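PDB 2QL8: putative redox protein from Lactobacillus casei, which is probably a redox enzyme of the OsmC/Ohr family, whose members reduce organic hydroperoxides through a pair of cysteines. Local coordinates for residues C59-L73 and F113-K125. Residues are numbered along the deposited sequence; the frame is centred on the assembly and turned at random. Where two conformers were deposited one is given.
With BEZ (benzoic acid), chain C; EDO (1,2-ethanediol), chain E.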
loop_
_atom_site.group_PDB
_atom_site.type_symbol
_atom_site.label_atom_id
_atom_site.label_comp_id
_atom_site.label_asym_id
_atom_site.label_seq_id
_atom_site.Cartn_x
_atom_site.Cartn_y
_atom_site.Cartn_z
ATOM N N CYS A 59 -0.123 -1.510 -9.374
ATOM C CA CYS A 59 -1.544 -1.590 -9.681
ATOM C C CYS A 59 -1.933 -0.676 -10.865
ATOM O O CYS A 59 -2.670 -1.092 -11.798
ATOM C CB CYS A 59 -2.388 -1.261 -8.461
ATOM S SG CYS A 59 -4.080 -1.837 -8.542
ATOM N N LEU A 60 -1.402 0.540 -10.855
ATOM C CA LEU A 60 -1.662 1.461 -11.936
ATOM C C LEU A 60 -1.133 0.908 -13.258
ATOM O O LEU A 60 -1.802 0.985 -14.300
ATOM C CB LEU A 60 -1.077 2.841 -11.660
ATOM C CG LEU A 60 -1.898 3.770 -10.761
ATOM C CD1 LEU A 60 -1.007 4.971 -10.254
ATOM C CD2 LEU A 60 -3.230 4.229 -11.386
ATOM N N GLU A 61 0.080 0.351 -13.205
ATOM C CA GLU A 61 0.728 -0.184 -14.393
ATOM C C GLU A 61 -0.080 -1.377 -14.957
ATOM O O GLU A 61 -0.269 -1.500 -16.179
ATOM C CB GLU A 61 2.181 -0.552 -14.086
ATOM C CG GLU A 61 2.975 -1.137 -15.299
ATOM C CD GLU A 61 3.399 -0.106 -16.329
ATOM O OE1 GLU A 61 2.816 1.006 -16.372
ATOM O OE2 GLU A 61 4.340 -0.476 -17.109
ATOM N N ALA A 62 -0.563 -2.257 -14.074
ATOM C CA ALA A 62 -1.415 -3.400 -14.483
ATOM C C ALA A 62 -2.700 -2.908 -15.113
ATOM O O ALA A 62 -3.192 -3.452 -16.119
ATOM C CB ALA A 62 -1.728 -4.327 -13.300
ATOM N N THR A 63 -3.280 -1.877 -14.509
ATOM C CA THR A 63 -4.532 -1.323 -15.027
ATOM C C THR A 63 -4.294 -0.708 -16.423
ATOM O O THR A 63 -5.081 -0.910 -17.345
ATOM C CB THR A 63 -5.169 -0.270 -14.071
ATOM O OG1 THR A 63 -5.217 -0.780 -12.746
ATOM C CG2 THR A 63 -6.578 0.177 -14.523
ATOM N N LEU A 64 -3.174 -0.007 -16.544
ATOM C CA LEU A 64 -2.787 0.648 -17.795
ATOM C C LEU A 64 -2.573 -0.403 -18.892
ATOM O O LEU A 64 -3.025 -0.233 -20.013
ATOM C CB LEU A 64 -1.520 1.477 -17.589
ATOM C CG LEU A 64 -0.992 2.293 -18.781
ATOM C CD1 LEU A 64 -2.076 3.172 -19.381
ATOM C CD2 LEU A 64 0.269 3.094 -18.294
ATOM N N GLU A 65 -1.935 -1.514 -18.547
ATOM C CA GLU A 65 -1.714 -2.606 -19.500
ATOM C C GLU A 65 -3.055 -3.156 -20.001
ATOM O O GLU A 65 -3.245 -3.412 -21.203
ATOM C CB GLU A 65 -0.831 -3.698 -18.887
ATOM C CG GLU A 65 -0.509 -4.790 -19.872
ATOM C CD GLU A 65 0.566 -5.770 -19.406
ATOM O OE1 GLU A 65 0.942 -5.742 -18.241
ATOM O OE2 GLU A 65 1.023 -6.584 -20.259
ATOM N N ALA A 66 -4.022 -3.295 -19.101
ATOM C CA ALA A 66 -5.376 -3.761 -19.473
ATOM C C ALA A 66 -6.066 -2.777 -20.427
ATOM O O ALA A 66 -6.642 -3.174 -21.447
ATOM C CB ALA A 66 -6.266 -4.027 -18.212
ATOM N N VAL A 67 -5.956 -1.482 -20.131
ATOM C CA VAL A 67 -6.504 -0.422 -20.981
ATOM C C VAL A 67 -5.862 -0.415 -22.369
ATOM O O VAL A 67 -6.559 -0.375 -23.386
ATOM C CB VAL A 67 -6.464 0.967 -20.289
ATOM C CG1 VAL A 67 -6.776 2.115 -21.284
ATOM C CG2 VAL A 67 -7.404 0.980 -19.065
ATOM N N GLU A 68 -4.550 -0.505 -22.401
ATOM C CA GLU A 68 -3.816 -0.570 -23.652
ATOM C C GLU A 68 -4.329 -1.726 -24.502
ATOM O O GLU A 68 -4.602 -1.570 -25.698
ATOM C CB GLU A 68 -2.317 -0.737 -23.400
ATOM C CG GLU A 68 -1.618 0.508 -22.903
ATOM C CD GLU A 68 -0.230 0.197 -22.381
ATOM O OE1 GLU A 68 -0.094 -0.841 -21.693
ATOM O OE2 GLU A 68 0.695 0.974 -22.683
ATOM N N LYS A 69 -4.480 -2.883 -23.872
ATOM C CA LYS A 69 -4.943 -4.091 -24.588
ATOM C C LYS A 69 -6.372 -3.941 -25.117
ATOM O O LYS A 69 -6.667 -4.355 -26.230
ATOM C CB LYS A 69 -4.797 -5.373 -23.767
ATOM C CG LYS A 69 -3.364 -5.806 -23.590
ATOM C CD LYS A 69 -3.286 -7.049 -22.730
ATOM C CE LYS A 69 -1.843 -7.331 -22.292
ATOM N NZ LYS A 69 -1.230 -8.500 -22.960
ATOM N N GLU A 70 -7.250 -3.318 -24.347
ATOM C CA GLU A 70 -8.613 -3.040 -24.793
ATOM C C GLU A 70 -8.625 -2.121 -26.035
ATOM O O GLU A 70 -9.562 -2.171 -26.847
ATOM C CB GLU A 70 -9.438 -2.382 -23.660
ATOM C CG GLU A 70 -9.813 -3.367 -22.595
ATOM C CD GLU A 70 -10.435 -2.782 -21.338
ATOM O OE1 GLU A 70 -10.635 -1.576 -21.306
ATOM O OE2 GLU A 70 -10.765 -3.569 -20.407
ATOM N N HIS A 71 -7.606 -1.271 -26.154
ATOM C CA HIS A 71 -7.405 -0.387 -27.312
ATOM C C HIS A 71 -6.561 -0.996 -28.449
ATOM O O HIS A 71 -6.262 -0.329 -29.442
ATOM C CB HIS A 71 -6.797 0.918 -26.823
ATOM C CG HIS A 71 -7.761 1.775 -26.081
ATOM N ND1 HIS A 71 -8.493 2.783 -26.674
ATOM C CD2 HIS A 71 -8.098 1.789 -24.768
ATOM C CE1 HIS A 71 -9.259 3.360 -25.759
ATOM N NE2 HIS A 71 -9.040 2.772 -24.598
ATOM N N GLY A 72 -6.172 -2.256 -28.296
ATOM C CA GLY A 72 -5.381 -2.955 -29.317
ATOM C C GLY A 72 -3.921 -2.553 -29.423
ATOM O O GLY A 72 -3.295 -2.731 -30.469
ATOM N N LEU A 73 -3.362 -2.003 -28.334
ATOM C CA LEU A 73 -2.041 -1.398 -28.332
ATOM C C LEU A 73 -1.076 -2.271 -27.538
ATOM O O LEU A 73 -1.450 -2.960 -26.593
ATOM C CB LEU A 73 -2.085 0.003 -27.759
ATOM C CG LEU A 73 -2.994 1.024 -28.403
ATOM C CD1 LEU A 73 -2.853 2.329 -27.656
ATOM C CD2 LEU A 73 -2.651 1.154 -29.892
ATOM N N PHE A 113 -5.899 7.810 -21.164
ATOM C CA PHE A 113 -5.605 6.508 -20.518
ATOM C C PHE A 113 -5.382 6.727 -19.025
ATOM O O PHE A 113 -5.741 5.867 -18.219
ATOM C CB PHE A 113 -4.378 5.838 -21.141
ATOM C CG PHE A 113 -4.606 5.250 -22.502
ATOM C CD1 PHE A 113 -5.799 5.373 -23.197
ATOM C CD2 PHE A 113 -3.568 4.540 -23.082
ATOM C CE1 PHE A 113 -5.916 4.785 -24.464
ATOM C CE2 PHE A 113 -3.697 3.953 -24.360
ATOM C CZ PHE A 113 -4.880 4.061 -25.014
ATOM N N THR A 114 -4.750 7.841 -18.659
ATOM C CA THR A 114 -4.498 8.150 -17.224
ATOM C C THR A 114 -5.817 8.320 -16.488
ATOM O O THR A 114 -5.984 7.795 -15.390
ATOM C CB THR A 114 -3.554 9.371 -17.041
ATOM O OG1 THR A 114 -2.337 9.158 -17.764
ATOM C CG2 THR A 114 -3.239 9.630 -15.578
ATOM N N ASN A 115 -6.757 9.048 -17.088
ATOM C CA ASN A 115 -8.080 9.202 -16.515
ATOM C C ASN A 115 -8.767 7.839 -16.347
ATOM O O ASN A 115 -9.440 7.606 -15.310
ATOM C CB ASN A 115 -8.968 10.157 -17.330
ATOM C CG ASN A 115 -8.458 11.579 -17.348
ATOM O OD1 ASN A 115 -7.707 12.007 -16.471
ATOM N ND2 ASN A 115 -8.898 12.353 -18.356
ATOM N N GLU A 116 -8.647 6.974 -17.363
ATOM C CA GLU A 116 -9.257 5.643 -17.344
ATOM C C GLU A 116 -8.714 4.843 -16.159
ATOM O O GLU A 116 -9.464 4.221 -15.416
ATOM C CB GLU A 116 -8.974 4.831 -18.633
ATOM C CG GLU A 116 -9.910 5.109 -19.846
ATOM C CD GLU A 116 -9.832 4.004 -20.887
ATOM O OE1 GLU A 116 -10.268 2.843 -20.623
ATOM O OE2 GLU A 116 -9.279 4.300 -21.960
ATOM N N ILE A 117 -7.369 4.824 -16.025
ATOM C CA ILE A 117 -6.738 3.987 -14.988
ATOM C C ILE A 117 -6.998 4.562 -13.587
ATOM O O ILE A 117 -7.154 3.830 -12.613
ATOM C CB ILE A 117 -5.255 3.629 -15.247
ATOM C CG1 ILE A 117 -4.298 4.808 -14.983
ATOM C CG2 ILE A 117 -5.047 2.990 -16.662
ATOM C CD1 ILE A 117 -2.814 4.465 -15.208
ATOM N N GLU A 118 -7.061 5.880 -13.483
ATOM C CA GLU A 118 -7.353 6.519 -12.196
ATOM C C GLU A 118 -8.683 6.011 -11.625
ATOM O O GLU A 118 -8.781 5.747 -10.407
ATOM C CB GLU A 118 -7.440 8.047 -12.351
ATOM C CG GLU A 118 -7.703 8.788 -11.057
ATOM C CD GLU A 118 -7.879 10.299 -11.254
ATOM O OE1 GLU A 118 -7.889 10.809 -12.403
ATOM O OE2 GLU A 118 -8.030 10.961 -10.205
ATOM N N ASN A 119 -9.676 5.828 -12.523
ATOM C CA ASN A 119 -11.002 5.375 -12.156
ATOM C C ASN A 119 -11.107 3.877 -11.907
ATOM O O ASN A 119 -12.053 3.439 -11.276
ATOM C CB ASN A 119 -11.995 5.726 -13.253
ATOM C CG ASN A 119 -12.262 7.208 -13.339
ATOM O OD1 ASN A 119 -12.149 7.931 -12.329
ATOM N ND2 ASN A 119 -12.631 7.678 -14.546
ATOM N N ARG A 120 -10.205 3.089 -12.493
ATOM C CA ARG A 120 -10.281 1.621 -12.457
ATOM C C ARG A 120 -9.327 0.945 -11.469
ATOM O O ARG A 120 -9.626 -0.114 -10.943
ATOM C CB ARG A 120 -10.069 1.035 -13.854
ATOM C CG ARG A 120 -11.257 1.274 -14.779
ATOM C CD ARG A 120 -10.979 0.966 -16.240
ATOM N NE ARG A 120 -10.645 -0.440 -16.470
ATOM C CZ ARG A 120 -10.640 -1.008 -17.685
ATOM N NH1 ARG A 120 -10.967 -0.296 -18.759
ATOM N NH2 ARG A 120 -10.322 -2.267 -17.851
ATOM N N CYS A 121 -8.174 1.550 -11.238
ATOM C CA CYS A 121 -7.137 0.941 -10.415
ATOM C C CYS A 121 -7.614 0.787 -8.962
ATOM O O CYS A 121 -7.999 1.779 -8.334
ATOM C CB CYS A 121 -5.891 1.821 -10.474
ATOM S SG CYS A 121 -4.623 1.490 -9.211
ATOM N N PRO A 122 -7.655 -0.467 -8.446
ATOM C CA PRO A 122 -8.101 -0.613 -7.040
ATOM C C PRO A 122 -7.396 0.243 -5.990
ATOM O O PRO A 122 -8.056 0.748 -5.086
ATOM C CB PRO A 122 -7.940 -2.110 -6.795
ATOM C CG PRO A 122 -8.214 -2.716 -8.170
ATOM C CD PRO A 122 -7.552 -1.784 -9.141
ATOM N N VAL A 123 -6.088 0.379 -6.096
ATOM C CA VAL A 123 -5.364 1.128 -5.054
ATOM C C VAL A 123 -5.704 2.622 -5.198
ATOM O O VAL A 123 -5.903 3.321 -4.216
ATOM C CB VAL A 123 -3.845 0.842 -5.039
ATOM C CG1 VAL A 123 -3.153 1.678 -3.918
ATOM C CG2 VAL A 123 -3.558 -0.680 -4.858
ATOM N N SER A 124 -5.784 3.089 -6.445
ATOM C CA SER A 124 -6.179 4.445 -6.709
ATOM C C SER A 124 -7.569 4.737 -6.099
ATOM O O SER A 124 -7.787 5.769 -5.463
ATOM C CB SER A 124 -6.089 4.663 -8.225
ATOM O OG SER A 124 -6.375 5.981 -8.630
ATOM N N LYS A 125 -8.500 3.789 -6.272
ATOM C CA LYS A 125 -9.823 3.958 -5.707
ATOM C C LYS A 125 -9.780 4.036 -4.165
ATOM O O LYS A 125 -10.520 4.812 -3.559
ATOM C CB LYS A 125 -10.743 2.820 -6.141
ATOM C CG LYS A 125 -11.115 2.818 -7.581
ATOM C CD LYS A 125 -12.079 1.562 -7.757
ATOM C CE LYS A 125 -12.233 1.130 -9.064
ATOM N NZ LYS A 125 -13.261 0.090 -9.108
HETATM C C BEZ C . -9.377 -3.451 -14.854
HETATM O O1 BEZ C . -9.948 -4.202 -15.728
HETATM O O2 BEZ C . -9.904 -2.473 -14.486
HETATM C C1 BEZ C . -8.091 -3.793 -14.183
HETATM C C2 BEZ C . -7.297 -4.793 -14.771
HETATM C C3 BEZ C . -6.096 -5.143 -14.158
HETATM C C4 BEZ C . -5.709 -4.496 -12.976
HETATM C C5 BEZ C . -6.519 -3.505 -12.402
HETATM C C6 BEZ C . -7.688 -3.124 -12.975
HETATM C C1 EDO E . -6.068 5.005 -28.613
HETATM O O1 EDO E . -7.112 4.055 -28.693
HETATM C C2 EDO E . -6.331 6.079 -29.618
HETATM O O2 EDO E . -6.251 5.472 -30.916
HETATM O O HOH W 1 -10.485 0.841 -22.520
#
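Val67 and Ile117 interlock as knobs into holes where the C-terminal parts of helices 48-70 and 107-120 pack in a buried contact over the sheet, Leu60 and Leu64 touching strand 91-102. The axes of the two short segments pass 9.1 Å apart at 122°. Ile117 sits among Leu60, Thr63, Leu64 and Val67, its CG2 pressed to 3.4 Å from Leu64 CA, tighter than usual. With Val67 CG1 anti to the backbone N (chi1 169°), that methyl lies over a face of the Phe113 ring, while CG2 lies over a face of the Arg120 guanidinium. Beyond this, in one of two Glu116 conformers, His71 NE2 donates a bent bond, tilted from the ring plane, to the syn lone pair of Glu116 OE2 (3.1 Å); Phe113 CE1 covers one imidazole face.

Arg120 bends at chi3 (62°) and grips Glu70 end-on, NH1 to OE1 and NH2 to OE2, each 2.9 Å. In the same guanidinium plane, NE and NH2 hold the carboxyl oxygens of benzoic acid. Arg89 of the second subunit also bridges to Glu70. At the contact's other end, Cys59 SG and Cys121 SG stand 3.4 Å apart, not bonded as a disulfide; Cys121 N-caps helix 122-127, its SG accepting from Ser124 N. Thr63, Ala66 and Pro122 line the benzoic acid pocket beside them, and Ala90 N of the second subunit also bonds the ligand, consistent with the two-cysteine redox site of OsmC/Ohr proteins at the dimer interface.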